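Local coordinates for protein lyase/mutase (Burkholderia cenocepacia, PDB 4LSB) that belongs to the phosphoenolpyruvate phosphomutase family of lyases and mutases, a magnesium-binding TIM-barrel protein that assembles as a dimer, at residues A271-G275 against R276-R280; V239-G242 against G243-R247. All coordinates share one frame; numbering follows the deposited sequence.

Interaction 1: residues A271-G275 against R276-R280; sequences AAVPG and RDINR
The first turn of helix 275-283 opens at P274, the N-cap residue, whose backbone carbonyl meets D277 and I278. Its oxygen takes two weak bonds, from D277 N at 3.2 Å with a bent N-H...O angle of 125° and from I278 N at 3.3 Å in a nearly straight line. The bond from I278 N is already the i to i+4 bond of the helix, and N279 N repeats it to G275 O at 3.0 Å. On the outer side of the turn, D277 OD2 lies 4.0 Å from P274 CD, the two side chains crossing at a slant. The other carboxylate oxygen, OD1, forms a salt bridge one turn on with R280 NH1 at 3.2 Å, met on its anti side and out of the carboxylate plane. On the buried side, I278 has CG1 anti to the backbone N (chi1 -172°), and its CD1 comes loosely alongside V273 CG1 at 4.4 Å. L250 of the second subunit packs on both V273 and I278. N279 bends back over the turn, its ND2 3.0 Å from G275 O, while its OD1 accepts a hydrogen bond from D69 N of that subunit. The arrangement is that of a helix N-terminus with proline at the N-cap position, reached by an extended segment, here at the dimer interface.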
ATOM      1  N   ALA B 271       9.530  14.979  -4.262  1.00 21.44           N
ATOM      2  CA  ALA B 271       8.107  15.139  -3.842  1.00 22.11           C
ATOM      3  C   ALA B 271       7.578  14.103  -2.835  1.00 21.37           C
ATOM      4  O   ALA B 271       6.460  14.225  -2.381  1.00 21.29           O
ATOM      5  CB  ALA B 271       7.212  15.148  -5.044  1.00 22.85           C
ATOM      6  N   ALA B 272       8.364  13.115  -2.477  1.00 20.55           N
ATOM      7  CA  ALA B 272       7.966  12.115  -1.504  1.00 20.20           C
ATOM      8  C   ALA B 272       7.778  12.703  -0.113  1.00 20.76           C
ATOM      9  O   ALA B 272       8.389  13.691   0.256  1.00 19.17           O
ATOM     10  CB  ALA B 272       9.018  11.010  -1.438  1.00 20.74           C
ATOM     11  N   VAL B 273       6.929  12.094   0.685  1.00 19.84           N
ATOM     12  CA  VAL B 273       6.832  12.541   2.052  1.00 20.49           C
ATOM     13  C   VAL B 273       8.162  12.228   2.765  1.00 20.45           C
ATOM     14  O   VAL B 273       8.678  11.117   2.651  1.00 19.89           O
ATOM     15  CB  VAL B 273       5.625  11.917   2.726  1.00 22.50           C
ATOM     16  CG1 VAL B 273       5.705  10.395   2.681  1.00 23.32           C
ATOM     17  CG2 VAL B 273       5.521  12.431   4.144  1.00 24.14           C
ATOM     18  N   PRO B 274       8.766  13.190   3.444  1.00 21.63           N
ATOM     19  CA  PRO B 274      10.031  12.865   4.105  1.00 22.03           C
ATOM     20  C   PRO B 274       9.876  11.797   5.205  1.00 20.84           C
ATOM     21  O   PRO B 274       8.875  11.770   5.934  1.00 20.63           O
ATOM     22  CB  PRO B 274      10.499  14.214   4.667  1.00 23.90           C
ATOM     23  CG  PRO B 274       9.751  15.243   3.869  1.00 23.67           C
ATOM     24  CD  PRO B 274       8.411  14.613   3.591  1.00 23.53           C
ATOM     25  N   GLY B 275      10.836  10.900   5.277  1.00 19.74           N
ATOM     26  CA  GLY B 275      10.819   9.851   6.265  1.00 21.09           C
ATOM     27  C   GLY B 275      10.654  10.379   7.652  1.00 20.58           C
ATOM     28  O   GLY B 275       9.987   9.802   8.484  1.00 21.00           O
ATOM     29  N   ARG B 276      11.288  11.508   7.911  1.00 22.48           N
ATOM     30  CA  ARG B 276      11.248  12.090   9.259  1.00 23.95           C
ATOM     31  C   ARG B 276       9.799  12.401   9.752  1.00 22.51           C
ATOM     32  O   ARG B 276       9.407  12.163  10.924  1.00 24.60           O
ATOM     33  CB  ARG B 276      12.141  13.347   9.218  1.00 25.84           C
ATOM     34  CG  ARG B 276      12.183  14.166  10.475  1.00 29.97           C
ATOM     35  CD  ARG B 276      13.419  15.083  10.461  1.00 32.08           C
ATOM     36  NE  ARG B 276      13.364  16.049  11.547  1.00 38.13           N
ATOM     37  CZ  ARG B 276      12.644  17.177  11.552  1.00 39.86           C
ATOM     38  NH1 ARG B 276      11.872  17.537  10.523  1.00 39.92           N
ATOM     39  NH2 ARG B 276      12.689  17.958  12.622  1.00 43.74           N
ATOM     40  N   ASP B 277       9.016  12.954   8.860  1.00 22.04           N
ATOM     41  CA  ASP B 277       7.638  13.334   9.140  1.00 21.82           C
ATOM     42  C   ASP B 277       6.725  12.106   9.366  1.00 21.33           C
ATOM     43  O   ASP B 277       6.013  12.008  10.414  1.00 22.46           O
ATOM     44  CB  ASP B 277       7.103  14.203   7.992  1.00 22.76           C
ATOM     45  CG  ASP B 277       7.714  15.641   7.975  1.00 24.81           C
ATOM     46  OD1 ASP B 277       8.512  15.971   8.853  1.00 27.81           O
ATOM     47  OD2 ASP B 277       7.422  16.379   7.036  1.00 26.57           O
ATOM     48  N   ILE B 278       6.784  11.156   8.439  1.00 20.93           N
ATOM     49  CA  ILE B 278       5.903   9.962   8.509  1.00 19.55           C
ATOM     50  C   ILE B 278       6.293   9.094   9.712  1.00 19.98           C
ATOM     51  O   ILE B 278       5.412   8.604  10.423  1.00 17.71           O
ATOM     52  CB  ILE B 278       5.808   9.184   7.143  1.00 20.46           C
ATOM     53  CG1 ILE B 278       4.746   8.105   7.254  1.00 21.48           C
ATOM     54  CG2 ILE B 278       7.148   8.606   6.698  1.00 20.84           C
ATOM     55  CD1 ILE B 278       4.176   7.801   5.904  1.00 22.06           C
ATOM     56  N   ASN B 279       7.592   8.951  10.007  1.00 19.52           N
ATOM     57  CA  ASN B 279       7.968   8.284  11.245  1.00 20.90           C
ATOM     58  C   ASN B 279       7.473   8.973  12.510  1.00 22.88           C
ATOM     59  O   ASN B 279       7.098   8.292  13.452  1.00 24.00           O
ATOM     60  CB  ASN B 279       9.467   8.031  11.342  1.00 21.93           C
ATOM     61  CG  ASN B 279       9.896   6.916  10.431  1.00 22.63           C
ATOM     62  OD1 ASN B 279       9.334   5.843  10.452  1.00 24.87           O
ATOM     63  ND2 ASN B 279      10.904   7.167   9.632  1.00 22.71           N
ATOM     64  N   ARG B 280       7.459  10.302  12.507  1.00 23.31           N
ATOM     65  CA  ARG B 280       6.913  11.064  13.640  1.00 24.25           C
ATOM     66  C   ARG B 280       5.414  10.839  13.748  1.00 22.61           C
ATOM     67  O   ARG B 280       4.910  10.468  14.803  1.00 20.96           O
ATOM     68  CB  ARG B 280       7.224  12.581  13.505  1.00 27.33           C
ATOM     69  CG  ARG B 280       6.646  13.439  14.656  1.00 34.10           C
ATOM     70  CD  ARG B 280       6.992  14.934  14.557  1.00 36.99           C
ATOM     71  NE  ARG B 280       6.384  15.586  13.391  1.00 42.71           N
ATOM     72  CZ  ARG B 280       7.006  15.938  12.247  1.00 45.87           C
ATOM     73  NH1 ARG B 280       8.320  15.746  12.039  1.00 44.11           N
ATOM     74  NH2 ARG B 280       6.286  16.519  11.280  1.00 46.08           N
TER

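Interaction 2: residues V239-G242 against G243-R247; sequences VSVG and GALAR
One backbone hydrogen bond joins V241 to A244 across a type II' beta turn that takes the chain from strand 238-240 into helix 244-263. A244 N donates to V241 O at 2.9 Å and closes the turn. G242, with a positive phi of 51°, and G243, the N-cap residue, form its two corners, and R247 N bonds back to G243 O at 2.9 Å in the first helical turn. Water adds a second link: one molecule donates to G242 O at 2.7 Å and accepts from A246 N at 3.1 Å, so it joins the turn to an amide of the helix start. The apolar contacts lie along the buried side. V241 CG2, placed between the backbone N and the carbonyl carbon, touches L245 CG and CD1, both at 3.9 Å, the side chains running obliquely to each other. Beside them, A244 CB stands 4.2 Å from V241 CB. W38 of the same chain and A256 of the second subunit border L245, while F266 of that subunit packs on V241. The polar bonds here are thus made by the main chain and one water, while the side chains of V241, A244 and L245 make apolar contacts, V241 and L245 also with the partner subunit.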
ATOM      1  N   VAL B 239     -19.856  11.642  -0.975  1.00 14.07           N
ATOM      2  CA  VAL B 239     -19.041  11.495  -2.130  1.00 14.05           C
ATOM      3  C   VAL B 239     -17.841  10.616  -1.779  1.00 14.23           C
ATOM      4  O   VAL B 239     -17.074  10.896  -0.867  1.00 13.37           O
ATOM      5  CB  VAL B 239     -18.529  12.860  -2.623  1.00 14.62           C
ATOM      6  CG1 VAL B 239     -17.749  12.675  -3.922  1.00 14.53           C
ATOM      7  CG2 VAL B 239     -19.686  13.809  -2.839  1.00 14.37           C
ATOM      8  N   SER B 240     -17.705   9.537  -2.528  1.00 15.34           N
ATOM      9  CA  SER B 240     -16.612   8.584  -2.350  1.00 15.14           C
ATOM     10  C   SER B 240     -15.678   8.590  -3.594  1.00 16.00           C
ATOM     11  O   SER B 240     -15.954   9.261  -4.639  1.00 14.63           O
ATOM     12  CB  SER B 240     -17.233   7.179  -2.145  1.00 15.77           C
ATOM     13  OG  SER B 240     -17.862   6.704  -3.369  1.00 15.88           O
ATOM     14  N   VAL B 241     -14.573   7.831  -3.509  1.00 15.55           N
ATOM     15  CA  VAL B 241     -13.618   7.799  -4.606  1.00 15.20           C
ATOM     16  C   VAL B 241     -13.179   6.399  -5.101  1.00 15.45           C
ATOM     17  O   VAL B 241     -12.301   6.299  -5.948  1.00 14.68           O
ATOM     18  CB  VAL B 241     -12.352   8.640  -4.302  1.00 15.57           C
ATOM     19  CG1 VAL B 241     -12.718  10.095  -4.019  1.00 16.24           C
ATOM     20  CG2 VAL B 241     -11.532   8.031  -3.179  1.00 15.35           C
ATOM     21  N   GLY B 242     -13.803   5.337  -4.604  1.00 15.62           N
ATOM     22  CA  GLY B 242     -13.486   3.987  -5.035  1.00 17.12           C
ATOM     23  C   GLY B 242     -11.973   3.769  -4.956  1.00 16.40           C
ATOM     24  O   GLY B 242     -11.348   4.105  -3.934  1.00 17.64           O
ATOM     25  N   GLY B 243     -11.418   3.200  -6.012  1.00 17.12           N
ATOM     26  CA  GLY B 243      -9.951   2.906  -6.047  1.00 16.67           C
ATOM     27  C   GLY B 243      -9.073   4.080  -6.465  1.00 15.56           C
ATOM     28  O   GLY B 243      -7.890   3.876  -6.735  1.00 14.95           O
ATOM     29  N   ALA B 244      -9.623   5.292  -6.565  1.00 14.92           N
ATOM     30  CA  ALA B 244      -8.863   6.399  -7.150  1.00 16.03           C
ATOM     31  C   ALA B 244      -7.698   6.864  -6.347  1.00 15.90           C
ATOM     32  O   ALA B 244      -6.708   7.343  -6.921  1.00 16.44           O
ATOM     33  CB  ALA B 244      -9.767   7.570  -7.472  1.00 16.90           C
ATOM     34  N   LEU B 245      -7.794   6.784  -5.025  1.00 16.00           N
ATOM     35  CA  LEU B 245      -6.621   7.111  -4.216  1.00 16.08           C
ATOM     36  C   LEU B 245      -5.496   6.081  -4.448  1.00 16.31           C
ATOM     37  O   LEU B 245      -4.309   6.461  -4.596  1.00 15.77           O
ATOM     38  CB  LEU B 245      -6.949   7.257  -2.748  1.00 16.39           C
ATOM     39  CG  LEU B 245      -7.723   8.512  -2.407  1.00 17.12           C
ATOM     40  CD1 LEU B 245      -8.279   8.468  -0.988  1.00 17.00           C
ATOM     41  CD2 LEU B 245      -6.836   9.736  -2.667  1.00 18.28           C
ATOM     42  N   ALA B 246      -5.848   4.797  -4.464  1.00 16.40           N
ATOM     43  CA  ALA B 246      -4.870   3.752  -4.745  1.00 16.86           C
ATOM     44  C   ALA B 246      -4.254   3.977  -6.130  1.00 17.11           C
ATOM     45  O   ALA B 246      -3.040   3.842  -6.304  1.00 17.85           O
ATOM     46  CB  ALA B 246      -5.522   2.358  -4.644  1.00 16.42           C
ATOM     47  N   ARG B 247      -5.062   4.389  -7.101  1.00 17.08           N
ATOM     48  CA  ARG B 247      -4.575   4.625  -8.437  1.00 17.86           C
ATOM     49  C   ARG B 247      -3.740   5.937  -8.498  1.00 16.19           C
ATOM     50  O   ARG B 247      -2.821   6.034  -9.260  1.00 16.49           O
ATOM     51  CB  ARG B 247      -5.718   4.565  -9.477  1.00 19.04           C
ATOM     52  CG  ARG B 247      -6.349   3.195  -9.630  1.00 19.78           C
ATOM     53  CD  ARG B 247      -7.352   3.108 -10.788  1.00 22.37           C
ATOM     54  NE  ARG B 247      -8.563   3.917 -10.500  1.00 22.59           N
ATOM     55  CZ  ARG B 247      -8.792   5.143 -10.942  1.00 21.39           C
ATOM     56  NH1 ARG B 247      -7.952   5.746 -11.764  1.00 22.51           N
ATOM     57  NH2 ARG B 247      -9.919   5.767 -10.589  1.00 24.50           N
TER
HETATM   58  O   HOH W   1      -8.753   4.412  -3.309  1.00 14.81           O

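How the interactions relate
Interaction 2 comes first along the chain, at the carboxyl end of strand 238-240 in the eight-stranded parallel barrel sheet, with G242 about 9 Å from the magnesium ion. Helix 244-263 then carries the chain away, and interaction 1 follows in series where helix 275-283 begins. The centres of the two contacts are 23 Å apart and their nearest atoms about 13 Å, so they do not touch within one chain. The dimer brings such sites together: R247 of interaction 2 bonds through NH1 to V273 O of the second subunit and packs on its G275, both residues of interaction 1. The two helix starts therefore meet between subunits, linking barrel and C-terminal segment.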